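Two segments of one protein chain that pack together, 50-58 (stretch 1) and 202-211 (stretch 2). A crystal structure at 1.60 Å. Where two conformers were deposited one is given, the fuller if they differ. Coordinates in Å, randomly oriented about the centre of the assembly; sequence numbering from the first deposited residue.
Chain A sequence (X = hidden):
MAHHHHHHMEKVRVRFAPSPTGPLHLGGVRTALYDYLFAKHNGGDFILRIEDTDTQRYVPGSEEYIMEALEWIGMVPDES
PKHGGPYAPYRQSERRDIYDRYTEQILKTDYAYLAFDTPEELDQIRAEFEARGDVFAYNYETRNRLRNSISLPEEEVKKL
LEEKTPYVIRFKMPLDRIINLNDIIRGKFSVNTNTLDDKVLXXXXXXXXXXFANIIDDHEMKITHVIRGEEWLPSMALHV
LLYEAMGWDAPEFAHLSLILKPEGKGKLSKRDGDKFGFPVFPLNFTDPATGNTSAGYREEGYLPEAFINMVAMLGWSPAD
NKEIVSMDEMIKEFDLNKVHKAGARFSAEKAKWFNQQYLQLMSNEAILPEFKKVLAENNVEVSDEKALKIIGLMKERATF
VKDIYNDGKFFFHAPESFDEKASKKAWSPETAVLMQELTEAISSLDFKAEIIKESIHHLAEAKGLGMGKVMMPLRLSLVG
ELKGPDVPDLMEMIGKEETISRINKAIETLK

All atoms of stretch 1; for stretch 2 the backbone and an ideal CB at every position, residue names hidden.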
ATOM      1  N   ILE A  50       9.712 -15.631  -1.949  1.00 17.85           N
ATOM      2  CA  ILE A  50      10.386 -14.577  -2.697  1.00 19.91           C
ATOM      3  C   ILE A  50      10.600 -15.052  -4.130  1.00 18.55           C
ATOM      4  O   ILE A  50      11.211 -16.099  -4.382  1.00 17.41           O
ATOM      5  CB  ILE A  50      11.708 -14.176  -2.026  1.00 18.56           C
ATOM      6  CG1 ILE A  50      11.433 -13.588  -0.639  1.00 17.44           C
ATOM      7  CG2 ILE A  50      12.494 -13.200  -2.923  1.00 22.91           C
ATOM      8  CD1 ILE A  50      10.531 -12.365  -0.623  1.00 21.72           C
ATOM      9  N   GLU A  51      10.069 -14.282  -5.076  1.00 18.00           N
ATOM     10  CA  GLU A  51      10.081 -14.657  -6.482  1.00 22.80           C
ATOM     11  C   GLU A  51      11.279 -14.008  -7.163  1.00 27.39           C
ATOM     12  O   GLU A  51      11.155 -13.042  -7.916  1.00 28.56           O
ATOM     13  CB  GLU A  51       8.775 -14.232  -7.130  1.00 22.62           C
ATOM     14  CG  GLU A  51       7.582 -14.641  -6.321  1.00 24.45           C
ATOM     15  CD  GLU A  51       7.138 -16.033  -6.660  1.00 30.78           C
ATOM     16  OE1 GLU A  51       6.790 -16.228  -7.846  1.00 30.14           O
ATOM     17  OE2 GLU A  51       7.175 -16.919  -5.769  1.00 28.01           O
ATOM     18  N   ASP A  52      12.459 -14.550  -6.866  1.00 24.02           N
ATOM     19  CA  ASP A  52      13.707 -13.935  -7.297  1.00 23.98           C
ATOM     20  C   ASP A  52      14.421 -14.732  -8.385  1.00 29.13           C
ATOM     21  O   ASP A  52      15.652 -14.727  -8.443  1.00 35.02           O
ATOM     22  CB  ASP A  52      14.644 -13.711  -6.103  1.00 26.71           C
ATOM     23  CG  ASP A  52      15.060 -15.009  -5.416  1.00 29.02           C
ATOM     24  OD1 ASP A  52      14.350 -16.027  -5.571  1.00 27.20           O
ATOM     25  OD2 ASP A  52      16.099 -15.002  -4.716  1.00 29.46           O
ATOM     26  N   THR A  53      13.680 -15.396  -9.284  1.00 32.69           N
ATOM     27  CA  THR A  53      14.356 -16.077 -10.389  1.00 36.60           C
ATOM     28  C   THR A  53      14.705 -15.153 -11.550  1.00 36.05           C
ATOM     29  O   THR A  53      15.545 -15.521 -12.379  1.00 42.87           O
ATOM     30  CB  THR A  53      13.523 -17.238 -10.939  1.00 33.22           C
ATOM     31  OG1 THR A  53      12.226 -16.773 -11.323  1.00 38.16           O
ATOM     32  CG2 THR A  53      13.399 -18.347  -9.902  1.00 42.53           C
ATOM     33  N   ASP A  54      14.083 -13.976 -11.648  1.00 37.36           N
ATOM     34  CA  ASP A  54      14.417 -13.039 -12.724  1.00 42.31           C
ATOM     35  C   ASP A  54      15.541 -12.135 -12.218  1.00 39.97           C
ATOM     36  O   ASP A  54      15.333 -10.996 -11.795  1.00 40.67           O
ATOM     37  CB  ASP A  54      13.191 -12.250 -13.166  1.00 39.61           C
ATOM     38  CG  ASP A  54      13.395 -11.561 -14.507  1.00 51.38           C
ATOM     39  OD1 ASP A  54      14.498 -11.684 -15.078  1.00 49.05           O
ATOM     40  OD2 ASP A  54      12.450 -10.901 -14.986  1.00 56.79           O
ATOM     41  N   THR A  55      16.757 -12.680 -12.280  1.00 40.90           N
ATOM     42  CA  THR A  55      17.918 -12.057 -11.651  1.00 55.19           C
ATOM     43  C   THR A  55      18.188 -10.652 -12.182  1.00 58.40           C
ATOM     44  O   THR A  55      18.702  -9.802 -11.445  1.00 63.61           O
ATOM     45  CB  THR A  55      19.148 -12.944 -11.857  1.00 61.25           C
ATOM     46  OG1 THR A  55      18.790 -14.314 -11.636  1.00 61.30           O
ATOM     47  CG2 THR A  55      20.260 -12.556 -10.894  1.00 63.94           C
ATOM     48  N   GLN A  56      17.853 -10.378 -13.442  1.00 50.29           N
ATOM     49  CA  GLN A  56      18.196  -9.081 -14.010  1.00 58.32           C
ATOM     50  C   GLN A  56      17.207  -7.982 -13.637  1.00 51.32           C
ATOM     51  O   GLN A  56      17.462  -6.814 -13.951  1.00 59.16           O
ATOM     52  CB  GLN A  56      18.318  -9.182 -15.535  1.00 63.84           C
ATOM     53  CG  GLN A  56      17.017  -9.421 -16.281  1.00 63.60           C
ATOM     54  CD  GLN A  56      17.242  -9.632 -17.768  1.00 74.96           C
ATOM     55  OE1 GLN A  56      18.056 -10.465 -18.172  1.00 75.74           O
ATOM     56  NE2 GLN A  56      16.530  -8.869 -18.591  1.00 77.41           N
ATOM     57  N   ARG A  57      16.099  -8.311 -12.977  1.00 42.51           N
ATOM     58  CA  ARG A  57      15.172  -7.303 -12.486  1.00 44.23           C
ATOM     59  C   ARG A  57      15.290  -7.093 -10.981  1.00 46.21           C
ATOM     60  O   ARG A  57      14.481  -6.360 -10.398  1.00 42.32           O
ATOM     61  CB  ARG A  57      13.736  -7.675 -12.862  1.00 51.45           C
ATOM     62  CG  ARG A  57      13.468  -7.614 -14.362  1.00 63.72           C
ATOM     63  CD  ARG A  57      11.981  -7.682 -14.678  1.00 72.36           C
ATOM     64  NE  ARG A  57      11.211  -6.681 -13.941  1.00 77.33           N
ATOM     65  CZ  ARG A  57      10.356  -6.966 -12.965  1.00 74.53           C
ATOM     66  NH1 ARG A  57      10.148  -8.228 -12.611  1.00 73.06           N
ATOM     67  NH2 ARG A  57       9.703  -5.989 -12.347  1.00 71.48           N
ATOM     68  N   TYR A  58      16.289  -7.703 -10.349  1.00 41.96           N
ATOM     69  CA  TYR A  58      16.435  -7.643  -8.902  1.00 40.76           C
ATOM     70  C   TYR A  58      16.837  -6.244  -8.453  1.00 47.48           C
ATOM     71  O   TYR A  58      17.673  -5.588  -9.078  1.00 48.40           O
ATOM     72  CB  TYR A  58      17.473  -8.667  -8.444  1.00 49.18           C
ATOM     73  CG  TYR A  58      17.980  -8.462  -7.035  1.00 54.03           C
ATOM     74  CD1 TYR A  58      17.213  -8.838  -5.938  1.00 57.71           C
ATOM     75  CD2 TYR A  58      19.234  -7.908  -6.804  1.00 48.39           C
ATOM     76  CE1 TYR A  58      17.675  -8.658  -4.649  1.00 60.57           C
ATOM     77  CE2 TYR A  58      19.706  -7.724  -5.517  1.00 54.06           C
ATOM     78  CZ  TYR A  58      18.922  -8.102  -4.443  1.00 62.24           C
ATOM     79  OH  TYR A  58      19.385  -7.922  -3.160  1.00 68.89           O
ATOM     80  N   UNK A 202      10.795 -22.830 -19.110  1.00 16.17           N
ATOM     81  CA  UNK A 202      12.161 -22.899 -18.599  1.00 16.22           C
ATOM     82  C   UNK A 202      13.051 -22.085 -19.530  1.00 20.51           C
ATOM     83  O   UNK A 202      12.992 -22.243 -20.753  1.00 18.66           O
ATOM     84  CB  UNK A 202      12.648 -24.346 -18.492  1.00 16.22           C
ATOM     85  N   UNK A 203      13.859 -21.196 -18.955  1.00 19.92           N
ATOM     86  CA  UNK A 203      14.738 -20.320 -19.718  1.00 21.20           C
ATOM     87  C   UNK A 203      16.005 -21.067 -20.162  1.00 20.42           C
ATOM     88  O   UNK A 203      16.240 -22.217 -19.788  1.00 23.10           O
ATOM     89  CB  UNK A 203      15.109 -19.090 -18.887  1.00 21.20           C
ATOM     90  N   UNK A 204      16.829 -20.379 -20.973  1.00 23.00           N
ATOM     91  CA  UNK A 204      18.085 -20.925 -21.498  1.00 29.02           C
ATOM     92  C   UNK A 204      18.998 -21.493 -20.422  1.00 31.05           C
ATOM     93  O   UNK A 204      19.771 -22.418 -20.692  1.00 33.12           O
ATOM     94  CB  UNK A 204      18.837 -19.838 -22.269  1.00 29.02           C
ATOM     95  N   UNK A 205      18.975 -20.919 -19.225  1.00 29.87           N
ATOM     96  CA  UNK A 205      19.879 -21.330 -18.162  1.00 29.97           C
ATOM     97  C   UNK A 205      19.301 -22.422 -17.267  1.00 29.74           C
ATOM     98  O   UNK A 205      19.929 -22.770 -16.262  1.00 32.28           O
ATOM     99  CB  UNK A 205      20.251 -20.116 -17.309  1.00 29.97           C
ATOM    100  N   UNK A 206      18.137 -22.982 -17.611  1.00 23.83           N
ATOM    101  CA  UNK A 206      17.529 -24.016 -16.801  1.00 25.33           C
ATOM    102  C   UNK A 206      16.642 -23.514 -15.683  1.00 20.50           C
ATOM    103  O   UNK A 206      15.999 -24.333 -15.007  1.00 25.88           O
ATOM    104  CB  UNK A 206      18.629 -24.896 -16.203  1.00 25.33           C
ATOM    105  N   UNK A 207      16.581 -22.199 -15.464  1.00 20.95           N
ATOM    106  CA  UNK A 207      15.678 -21.773 -14.408  1.00 24.64           C
ATOM    107  C   UNK A 207      14.274 -21.547 -14.968  1.00 20.53           C
ATOM    108  O   UNK A 207      14.120 -21.056 -16.095  1.00 21.31           O
ATOM    109  CB  UNK A 207      16.200 -20.500 -13.738  1.00 24.64           C
ATOM    110  N   UNK A 208      13.252 -21.910 -14.204  1.00 22.07           N
ATOM    111  CA  UNK A 208      11.881 -21.722 -14.677  1.00 16.36           C
ATOM    112  C   UNK A 208      11.508 -20.252 -14.773  1.00 18.61           C
ATOM    113  O   UNK A 208      12.079 -19.383 -14.111  1.00 20.17           O
ATOM    114  CB  UNK A 208      10.900 -22.443 -13.751  1.00 16.36           C
ATOM    115  N   UNK A 209      10.518 -19.981 -15.622  1.00 16.49           N
ATOM    116  CA  UNK A 209       9.796 -18.728 -15.554  1.00 16.51           C
ATOM    117  C   UNK A 209       8.822 -18.767 -14.382  1.00 18.23           C
ATOM    118  O   UNK A 209       8.559 -19.829 -13.804  1.00 17.82           O
ATOM    119  CB  UNK A 209       9.061 -18.452 -16.867  1.00 16.51           C
ATOM    120  N   UNK A 210       8.259 -17.596 -14.046  1.00 18.26           N
ATOM    121  CA  UNK A 210       7.318 -17.505 -12.928  0.55 18.25           C
ATOM    122  C   UNK A 210       6.168 -18.490 -13.082  1.00 17.91           C
ATOM    123  O   UNK A 210       5.697 -19.071 -12.100  1.00 18.28           O
ATOM    124  CB  UNK A 210       6.770 -16.082 -12.810  0.55 18.25           C
ATOM    125  N   UNK A 211       5.685 -18.675 -14.322  1.00 17.66           N
ATOM    126  CA  UNK A 211       4.535 -19.547 -14.535  1.00 17.18           C
ATOM    127  C   UNK A 211       4.803 -20.955 -14.016  1.00 16.29           C
ATOM    128  O   UNK A 211       3.982 -21.533 -13.294  1.00 18.30           O
ATOM    129  CB  UNK A 211       4.174 -19.596 -16.021  1.00 17.18           C
TER

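Position 202 lies in extended backbone, and its ideal CB has nothing of stretch 1 within 5.5 Å. The visible atoms hardly restrict the choice; the residue is Val202, which takes no part in the contact.

At position 203 CA-to-CB points toward stretch 1, yet the ideal CB is again more than 5.5 Å from it, so only a long side chain could cross. What waits there is polar: the carbonyl oxygen of Thr53 and the carboxylate of Asp54. Lysine or arginine would suit best. The residue is Lys203. Its chain, with chi angles m, t, m, t, brings NZ to 3.0 Å from Thr53 O, a weak hydrogen bond and the only direct one between the stretches. The ammonium group also donates to two waters. One, 2.7 Å from Lys203 NZ, donates in turn to Asp54 OD1, so the opposite charges are linked through water. The other, 2.9 Å from Lys203 NZ, joins Thr53 OG1 to the carbonyl oxygen of position 208.

Positions 203 to 206 form a type I turn, closed by a 3.0 Å hydrogen bond from the backbone N of 206 to Lys203 O. Position 204, out of reach of stretch 1, would accept many small or polar residues; it is Asn204. Position 205 points toward stretch 1 but stops short of it, and a short polar side chain could serve the turn instead. Asp205 does so: its OD1 accepts a 3.0 Å hydrogen bond from the backbone N of 207. At 206, phi/psi of 87/-5° would jam a CB against the preceding carbonyl oxygen, which calls for glycine, and Gly206 is found.

Position 207 points toward stretch 1, its ideal CB 5.1 Å from Thr53 CB. The methyl group of Thr53 offers an apolar surface, suited to leucine, isoleucine or methionine. Met207, with all three chi angles m, places CE 3.7 Å from Thr53 CG2.

Position 208 points sideways, and its phi of -68° is compatible with proline among many others. Pro208 contributes chiefly its carbonyl oxygen, which accepts a 2.7 Å hydrogen bond from the water shared by Thr53 OG1 and Lys203 NZ.

Position 209 points away from stretch 1 and immediately precedes a helix, where serine, threonine, aspartate or asparagine would be usual. Thr209 occupies this N-cap position.

Position 210 begins the helix, its CB directed sideways and 5.0 Å from Glu51 OE1. A long side chain could turn back across Glu51, Thr53 and Asp54; an aromatic ring with a polar tip, or a long polar chain, would suit. Tyr210 has the largest area covered by the other stretch, 111 Å². Its CE1 lies 3.7 Å from Thr53 OG1, and its OH packs 3.5 Å from Asp54 CB. A water 2.5 Å from Tyr210 OH donates to Glu51 O and accepts from Asp54 N, tying the hydroxyl to the stretch 1 backbone.

Position 211 is helical and out of reach, leaving the choice open; His211 makes no contact with stretch 1.

Stretch 2, residues 202-211: VKNDGMPTYH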
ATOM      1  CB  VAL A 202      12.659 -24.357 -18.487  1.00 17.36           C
ATOM      2  CG1 VAL A 202      14.051 -24.393 -17.845  1.00 20.24           C
ATOM      3  CG2 VAL A 202      11.653 -25.215 -17.679  1.00 18.92           C
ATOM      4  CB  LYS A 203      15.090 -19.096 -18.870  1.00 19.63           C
ATOM      5  CG  LYS A 203      13.870 -18.323 -18.380  1.00 23.72           C
ATOM      6  CD  LYS A 203      14.254 -17.176 -17.429  1.00 29.30           C
ATOM      7  CE  LYS A 203      14.830 -17.698 -16.107  1.00 38.21           C
ATOM      8  NZ  LYS A 203      15.163 -16.598 -15.141  1.00 40.35           N
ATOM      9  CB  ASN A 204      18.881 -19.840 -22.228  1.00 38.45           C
ATOM     10  CG  ASN A 204      18.353 -19.543 -23.597  1.00 45.66           C
ATOM     11  OD1 ASN A 204      17.666 -20.365 -24.210  1.00 48.54           O
ATOM     12  ND2 ASN A 204      18.687 -18.361 -24.105  1.00 44.19           N
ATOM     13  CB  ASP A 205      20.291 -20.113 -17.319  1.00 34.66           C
ATOM     14  CG  ASP A 205      19.118 -19.441 -16.619  1.00 41.94           C
ATOM     15  OD1 ASP A 205      17.968 -19.910 -16.755  1.00 31.28           O
ATOM     16  OD2 ASP A 205      19.351 -18.430 -15.925  1.00 42.05           O
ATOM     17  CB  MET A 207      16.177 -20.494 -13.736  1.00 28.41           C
ATOM     18  CG  MET A 207      17.352 -20.705 -12.756  1.00 35.62           C
ATOM     19  SD  MET A 207      17.094 -21.906 -11.402  1.00 41.33           S
ATOM     20  CE  MET A 207      15.937 -20.982 -10.383  1.00 41.12           C
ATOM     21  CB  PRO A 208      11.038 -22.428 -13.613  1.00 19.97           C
ATOM     22  CG  PRO A 208      11.864 -22.255 -12.348  1.00 24.45           C
ATOM     23  CD  PRO A 208      13.298 -22.404 -12.816  1.00 24.71           C
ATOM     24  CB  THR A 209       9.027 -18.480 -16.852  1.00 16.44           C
ATOM     25  OG1 THR A 209       8.031 -19.500 -16.992  1.00 16.97           O
ATOM     26  CG2 THR A 209       9.992 -18.495 -18.049  1.00 16.68           C
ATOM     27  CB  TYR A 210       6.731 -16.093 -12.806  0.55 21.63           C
ATOM     28  CG  TYR A 210       7.680 -14.976 -12.436  0.55 20.18           C
ATOM     29  CD1 TYR A 210       8.816 -15.203 -11.666  0.55 24.43           C
ATOM     30  CD2 TYR A 210       7.418 -13.676 -12.845  0.55 22.14           C
ATOM     31  CE1 TYR A 210       9.668 -14.155 -11.323  0.55 23.28           C
ATOM     32  CE2 TYR A 210       8.256 -12.638 -12.514  0.55 26.48           C
ATOM     33  CZ  TYR A 210       9.375 -12.880 -11.756  0.55 28.43           C
ATOM     34  OH  TYR A 210      10.200 -11.828 -11.437  0.55 27.22           O
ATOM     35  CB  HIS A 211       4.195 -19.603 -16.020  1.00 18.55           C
ATOM     36  CG  HIS A 211       3.733 -18.300 -16.588  1.00 16.36           C
ATOM     37  ND1 HIS A 211       2.558 -17.693 -16.208  1.00 16.99           N
ATOM     38  CD2 HIS A 211       4.285 -17.500 -17.533  1.00 23.03           C
ATOM     39  CE1 HIS A 211       2.410 -16.566 -16.885  1.00 18.86           C
ATOM     40  NE2 HIS A 211       3.438 -16.432 -17.704  1.00 23.08           N
TER
HETATM   41  O   HOH W   1      12.243 -12.500 -10.164  1.00 31.74           O
HETATM   42  O   HOH W   2      12.472 -16.670 -13.984  1.00 28.24           O
HETATM   43  O   HOH W   3      15.313 -14.131 -16.301  1.00 52.44           O
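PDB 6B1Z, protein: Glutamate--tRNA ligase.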